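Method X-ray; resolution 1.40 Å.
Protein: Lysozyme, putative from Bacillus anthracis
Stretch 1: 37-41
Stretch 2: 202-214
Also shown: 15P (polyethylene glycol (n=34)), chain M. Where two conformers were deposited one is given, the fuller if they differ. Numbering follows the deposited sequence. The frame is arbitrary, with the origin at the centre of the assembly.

Stretch 1 37-41: NMKFA
Stretch 2 (202-214) DLNVFYGNEEEFE

Phe40 is the apolar centre of a contact that buries 356 Å², both sides summed, and contains no hydrogen bond between the stretches. Its backbone is extended (phi/psi -152/162) and its CA-to-CB bond points toward stretch 2; with chi1 at 64° (p) and chi2 at 91°, the ring is buried against the strand that ends at Phe206 and against Phe213 of helix 210-214. Phe40 CD2 lies 3.5 Å from Phe213 CE1, whose side chain is t (chi1 180°, chi2 72°). The ring centroids are 5.9 Å apart with planes at 46°, so the two meet rim to rim, neither over the other's face.

The strand meets the same ring with CB of Asn204, 3.9 Å from Phe40 CZ and near the ring plane, and with CB of Phe206, 4.3 Å from Phe40 CE2. The intervening Val205 points away, while its neighbours Asn204 and Phe206 point toward stretch 1. Asn204 (m) can sit buried here because its amide is hydrogen-bonded elsewhere in the structure.

The register pairs Met38 with Leu203 (CA atoms 9.1 Å apart) and Phe40 with Asn204 (CA atoms 9.0 Å apart), spacings bridged by side chains. Met38 (m, m, t) and Leu203 (m, t) both leave their backbones sideways, yet their ends converge: Met38 CE reaches Leu203 CD2 at 3.7 Å.

Lys39 (phi/psi -95/-15) leads to the polar edge. Lys39 O lies 3.3 Å from Phe213 CZ, near that ring's plane, and Lys39 CB 3.7 Å from the same CZ. The chain (m, t, t, m) then carries Lys39 NZ to 4.0 Å from Glu210 OE1, opposite charges beyond salt-bridge range, and into a weak hydrogen bond with Asn37 OD1 (3.4 Å from Lys39 NZ).

Asn209 caps the helix: Glu212 N donates to Asn209 OD1 (2.8 Å), while Asn209 N donates to Glu212 OE1 (2.9 Å).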

ATOM      1  N   ASN A  37      21.563   0.996  -9.535  1.00  8.90           N
ATOM      2  CA  ASN A  37      22.053  -0.226  -8.932  1.00  9.55           C
ATOM      3  C   ASN A  37      20.925  -1.188  -8.611  1.00  9.22           C
ATOM      4  O   ASN A  37      21.026  -1.940  -7.677  1.00 10.54           O
ATOM      5  CB  ASN A  37      22.901   0.044  -7.681  1.00  9.58           C
ATOM      6  CG  ASN A  37      23.805  -1.126  -7.332  1.00 10.07           C
ATOM      7  OD1 ASN A  37      24.209  -1.860  -8.211  1.00 14.89           O
ATOM      8  ND2 ASN A  37      24.036  -1.344  -6.069  1.00 11.68           N
ATOM      9  N   MET A  38      19.851  -1.153  -9.362  1.00  8.53           N
ATOM     10  CA  MET A  38      18.857  -2.225  -9.245  1.00  8.77           C
ATOM     11  C   MET A  38      19.413  -3.444  -9.969  1.00  9.18           C
ATOM     12  O   MET A  38      19.705  -3.384 -11.174  1.00 10.97           O
ATOM     13  CB  MET A  38      17.530  -1.810  -9.861  1.00  9.10           C
ATOM     14  CG  MET A  38      16.916  -0.584  -9.192  1.00 10.89           C
ATOM     15  SD  MET A  38      16.473  -0.889  -7.462  1.00 12.17           S
ATOM     16  CE  MET A  38      15.838   0.739  -7.067  1.00 15.14           C
ATOM     17  N   LYS A  39      19.555  -4.552  -9.248  1.00  8.39           N
ATOM     18  CA  LYS A  39      20.189  -5.742  -9.806  1.00  9.41           C
ATOM     19  C   LYS A  39      19.221  -6.750 -10.368  1.00  8.46           C
ATOM     20  O   LYS A  39      19.627  -7.667 -11.087  1.00  9.79           O
ATOM     21  CB  LYS A  39      21.128  -6.393  -8.795  1.00 10.57           C
ATOM     22  CG  LYS A  39      22.375  -5.535  -8.626  1.00 14.49           C
ATOM     23  CD  LYS A  39      23.444  -6.227  -7.863  1.00 18.00           C
ATOM     24  CE  LYS A  39      24.582  -5.269  -7.630  1.00 18.71           C
ATOM     25  NZ  LYS A  39      25.313  -5.000  -8.895  1.00 19.73           N
ATOM     26  N   PHE A  40      17.946  -6.610 -10.025  1.00  8.31           N
ATOM     27  CA  PHE A  40      16.949  -7.573 -10.479  1.00  8.37           C
ATOM     28  C   PHE A  40      15.595  -6.921 -10.594  1.00  8.14           C
ATOM     29  O   PHE A  40      15.334  -5.863 -10.003  1.00  8.62           O
ATOM     30  CB  PHE A  40      16.881  -8.833  -9.582  1.00  8.80           C
ATOM     31  CG  PHE A  40      16.432  -8.578  -8.150  1.00  8.11           C
ATOM     32  CD1 PHE A  40      15.095  -8.646  -7.797  1.00  9.14           C
ATOM     33  CD2 PHE A  40      17.372  -8.361  -7.150  1.00  8.61           C
ATOM     34  CE1 PHE A  40      14.693  -8.435  -6.460  1.00  9.37           C
ATOM     35  CE2 PHE A  40      17.001  -8.159  -5.824  1.00  8.38           C
ATOM     36  CZ  PHE A  40      15.646  -8.193  -5.474  1.00  8.88           C
ATOM     37  N   ALA A  41      14.728  -7.587 -11.332  1.00  8.41           N
ATOM     38  CA  ALA A  41      13.344  -7.218 -11.492  1.00  8.47           C
ATOM     39  C   ALA A  41      12.469  -8.469 -11.553  1.00  8.18           C
ATOM     40  O   ALA A  41      12.792  -9.376 -12.212  1.00  9.13           O
ATOM     41  CB  ALA A  41      13.152  -6.366 -12.669  1.00 10.08           C
ATOM     42  N   ASP A 202       7.554  -1.084  -5.844  1.00  7.44           N
ATOM     43  CA  ASP A 202       8.039  -1.958  -4.795  1.00  7.28           C
ATOM     44  C   ASP A 202       9.545  -2.204  -4.890  1.00  7.42           C
ATOM     45  O   ASP A 202      10.052  -2.536  -5.969  1.00  8.00           O
ATOM     46  CB  ASP A 202       7.394  -3.340  -4.962  1.00  8.22           C
ATOM     47  CG  ASP A 202       5.889  -3.351  -4.695  1.00  9.93           C
ATOM     48  OD1 ASP A 202       5.366  -2.466  -3.977  1.00 11.46           O
ATOM     49  OD2 ASP A 202       5.225  -4.297  -5.199  1.00 10.81           O
ATOM     50  N   LEU A 203      10.206  -2.084  -3.757  1.00  6.95           N
ATOM     51  CA  LEU A 203      11.635  -2.403  -3.671  1.00  7.21           C
ATOM     52  C   LEU A 203      11.905  -3.544  -2.739  1.00  6.62           C
ATOM     53  O   LEU A 203      11.247  -3.745  -1.774  1.00  7.01           O
ATOM     54  CB  LEU A 203      12.505  -1.187  -3.282  1.00  7.86           C
ATOM     55  CG  LEU A 203      12.299   0.099  -4.122  1.00  9.39           C
ATOM     56  CD1 LEU A 203      13.264   1.164  -3.579  1.00 11.78           C
ATOM     57  CD2 LEU A 203      12.517  -0.119  -5.554  1.00 12.62           C
ATOM     58  N   ASN A 204      12.941  -4.278  -3.115  1.00  7.28           N
ATOM     59  CA  ASN A 204      13.230  -5.544  -2.500  1.00  6.71           C
ATOM     60  C   ASN A 204      14.712  -5.786  -2.299  1.00  6.75           C
ATOM     61  O   ASN A 204      15.454  -5.235  -2.969  1.00  7.76           O
ATOM     62  CB  ASN A 204      12.742  -6.686  -3.429  1.00  6.89           C
ATOM     63  CG  ASN A 204      11.264  -6.593  -3.804  1.00  6.10           C
ATOM     64  OD1 ASN A 204      10.449  -7.008  -3.135  1.00  6.89           O
ATOM     65  ND2 ASN A 204      11.017  -5.988  -4.901  1.00  8.00           N
ATOM     66  N   VAL A 205      15.092  -6.636  -1.359  1.00  7.37           N
ATOM     67  CA  VAL A 205      16.475  -7.129  -1.342  1.00  7.38           C
ATOM     68  C   VAL A 205      16.515  -8.660  -1.386  1.00  7.41           C
ATOM     69  O   VAL A 205      15.597  -9.338  -0.921  1.00  7.88           O
ATOM     70  CB  VAL A 205      17.303  -6.646  -0.113  1.00  7.73           C
ATOM     71  CG1 VAL A 205      17.577  -5.163  -0.240  1.00  9.31           C
ATOM     72  CG2 VAL A 205      16.619  -6.998   1.216  1.00  8.98           C
ATOM     73  N   PHE A 206      17.606  -9.165  -1.960  1.00  7.65           N
ATOM     74  CA  PHE A 206      17.983 -10.579  -1.875  1.00  8.01           C
ATOM     75  C   PHE A 206      18.711 -10.808  -0.548  1.00  8.77           C
ATOM     76  O   PHE A 206      19.300  -9.873  -0.000  1.00  9.68           O
ATOM     77  CB  PHE A 206      18.896 -10.837  -3.079  1.00  8.70           C
ATOM     78  CG  PHE A 206      19.458 -12.242  -3.195  1.00  8.36           C
ATOM     79  CD1 PHE A 206      18.646 -13.334  -3.449  1.00  9.17           C
ATOM     80  CD2 PHE A 206      20.837 -12.440  -3.148  1.00  9.20           C
ATOM     81  CE1 PHE A 206      19.193 -14.607  -3.633  1.00  9.91           C
ATOM     82  CE2 PHE A 206      21.383 -13.720  -3.316  1.00 10.42           C
ATOM     83  CZ  PHE A 206      20.567 -14.788  -3.553  1.00 11.53           C
ATOM     84  N   TYR A 207      18.679 -12.007   0.006  1.00  8.54           N
ATOM     85  CA  TYR A 207      19.291 -12.257   1.284  1.00  9.38           C
ATOM     86  C   TYR A 207      20.822 -12.266   1.279  1.00  9.71           C
ATOM     87  O   TYR A 207      21.421 -11.991   2.247  1.00 11.23           O
ATOM     88  CB  TYR A 207      18.828 -13.669   1.793  1.00 10.22           C
ATOM     89  CG  TYR A 207      19.613 -14.813   1.193  1.00  9.96           C
ATOM     90  CD1 TYR A 207      20.708 -15.317   1.837  1.00 11.69           C
ATOM     91  CD2 TYR A 207      19.324 -15.306  -0.032  1.00 10.56           C
ATOM     92  CE1 TYR A 207      21.451 -16.228   1.295  1.00 12.48           C
ATOM     93  CE2 TYR A 207      20.056 -16.289  -0.556  1.00 11.21           C
ATOM     94  CZ  TYR A 207      21.152 -16.736   0.111  1.00 12.69           C
ATOM     95  OH  TYR A 207      21.897 -17.712  -0.501  1.00 15.27           O
ATOM     96  N   GLY A 208      21.384 -12.593   0.152  1.00 10.13           N
ATOM     97  CA  GLY A 208      22.808 -12.939   0.076  1.00 10.68           C
ATOM     98  C   GLY A 208      23.713 -11.955  -0.652  1.00 11.48           C
ATOM     99  O   GLY A 208      23.412 -10.823  -0.766  1.00 12.97           O
ATOM    100  N   ASN A 209      24.860 -12.446  -1.094  1.00 12.51           N
ATOM    101  CA  ASN A 209      25.872 -11.577  -1.682  1.00 13.25           C
ATOM    102  C   ASN A 209      25.831 -11.641  -3.213  1.00 13.95           C
ATOM    103  O   ASN A 209      25.001 -12.355  -3.807  1.00 13.44           O
ATOM    104  CB  ASN A 209      27.263 -11.892  -1.099  1.00 14.02           C
ATOM    105  CG  ASN A 209      27.733 -13.282  -1.432  1.00 15.13           C
ATOM    106  OD1 ASN A 209      27.389 -13.833  -2.475  1.00 16.14           O
ATOM    107  ND2 ASN A 209      28.572 -13.846  -0.567  1.00 19.56           N
ATOM    108  N   GLU A 210      26.713 -10.890  -3.866  1.00 15.40           N
ATOM    109  CA  GLU A 210      26.684 -10.776  -5.309  1.00 16.83           C
ATOM    110  C   GLU A 210      26.927 -12.129  -5.999  1.00 16.19           C
ATOM    111  O   GLU A 210      26.271 -12.463  -6.984  1.00 16.13           O
ATOM    112  CB  GLU A 210      27.736  -9.745  -5.750  1.00 18.96           C
ATOM    113  CG  GLU A 210      28.149  -9.884  -7.177  1.00 24.06           C
ATOM    114  CD  GLU A 210      27.518  -8.847  -8.064  1.00 30.54           C
ATOM    115  OE1 GLU A 210      26.278  -8.850  -8.196  1.00 34.49           O
ATOM    116  OE2 GLU A 210      28.278  -8.027  -8.636  1.00 31.90           O
ATOM    117  N   GLU A 211      27.878 -12.906  -5.492  1.00 16.24           N
ATOM    118  CA  GLU A 211      28.181 -14.197  -6.089  1.00 16.79           C
ATOM    119  C   GLU A 211      26.991 -15.155  -5.946  1.00 15.13           C
ATOM    120  O   GLU A 211      26.615 -15.826  -6.920  1.00 15.05           O
ATOM    121  CB  GLU A 211      29.457 -14.792  -5.481  1.00 18.14           C
ATOM    122  CG  GLU A 211      29.785 -16.170  -6.024  1.00 22.74           C
ATOM    123  CD  GLU A 211      31.134 -16.689  -5.553  1.00 28.63           C
ATOM    124  OE1 GLU A 211      31.688 -16.126  -4.589  1.00 31.65           O
ATOM    125  OE2 GLU A 211      31.634 -17.669  -6.145  1.00 32.31           O
ATOM    126  N   GLU A 212      26.401 -15.204  -4.751  1.00 13.31           N
ATOM    127  CA  GLU A 212      25.194 -16.009  -4.531  1.00 12.63           C
ATOM    128  C   GLU A 212      24.083 -15.575  -5.482  1.00 12.04           C
ATOM    129  O   GLU A 212      23.374 -16.398  -6.052  1.00 12.75           O
ATOM    130  CB  GLU A 212      24.748 -15.930  -3.065  1.00 12.55           C
ATOM    131  CG  GLU A 212      25.721 -16.641  -2.107  1.00 14.11           C
ATOM    132  CD  GLU A 212      25.501 -16.325  -0.646  1.00 15.24           C
ATOM    133  OE1 GLU A 212      25.006 -15.220  -0.306  1.00 14.94           O
ATOM    134  OE2 GLU A 212      25.863 -17.179   0.198  1.00 19.89           O
ATOM    135  N   PHE A 213      23.954 -14.272  -5.640  0.50 12.28           N
ATOM    136  CA  PHE A 213      22.978 -13.705  -6.534  0.50 12.83           C
ATOM    137  C   PHE A 213      23.184 -14.199  -7.967  0.50 12.81           C
ATOM    138  O   PHE A 213      22.254 -14.705  -8.599  0.50 12.86           O
ATOM    139  CB  PHE A 213      23.119 -12.194  -6.444  0.50 12.80           C
ATOM    140  CG  PHE A 213      22.182 -11.443  -7.314  0.50 14.43           C
ATOM    141  CD1 PHE A 213      20.834 -11.385  -7.017  0.50 16.36           C
ATOM    142  CD2 PHE A 213      22.657 -10.758  -8.415  0.50 15.66           C
ATOM    143  CE1 PHE A 213      19.963 -10.664  -7.827  0.50 17.26           C
ATOM    144  CE2 PHE A 213      21.805 -10.045  -9.225  0.50 16.60           C
ATOM    145  CZ  PHE A 213      20.448  -9.996  -8.936  0.50 17.70           C
ATOM    146  N   GLU A 214      24.423 -14.129  -8.437  1.00 12.81           N
ATOM    147  CA  GLU A 214      24.764 -14.478  -9.810  1.00 14.14           C
ATOM    148  C   GLU A 214      24.453 -15.945 -10.092  1.00 14.21           C
ATOM    149  O   GLU A 214      24.075 -16.308 -11.206  1.00 15.88           O
ATOM    150  CB  GLU A 214      26.234 -14.171 -10.095  1.00 15.39           C
TER
HETATM  151  C1  15P M1229      22.674 -19.127  -2.846  1.00 26.81           C
HETATM  152  C2  15P M1229      21.192 -18.757  -2.897  1.00 19.87           C
HETATM  153  O1  15P M1229      20.496 -19.994  -2.648  1.00 26.48           O
HETATM  154  C3  15P M1229      19.289 -19.838  -1.904  1.00 23.08           C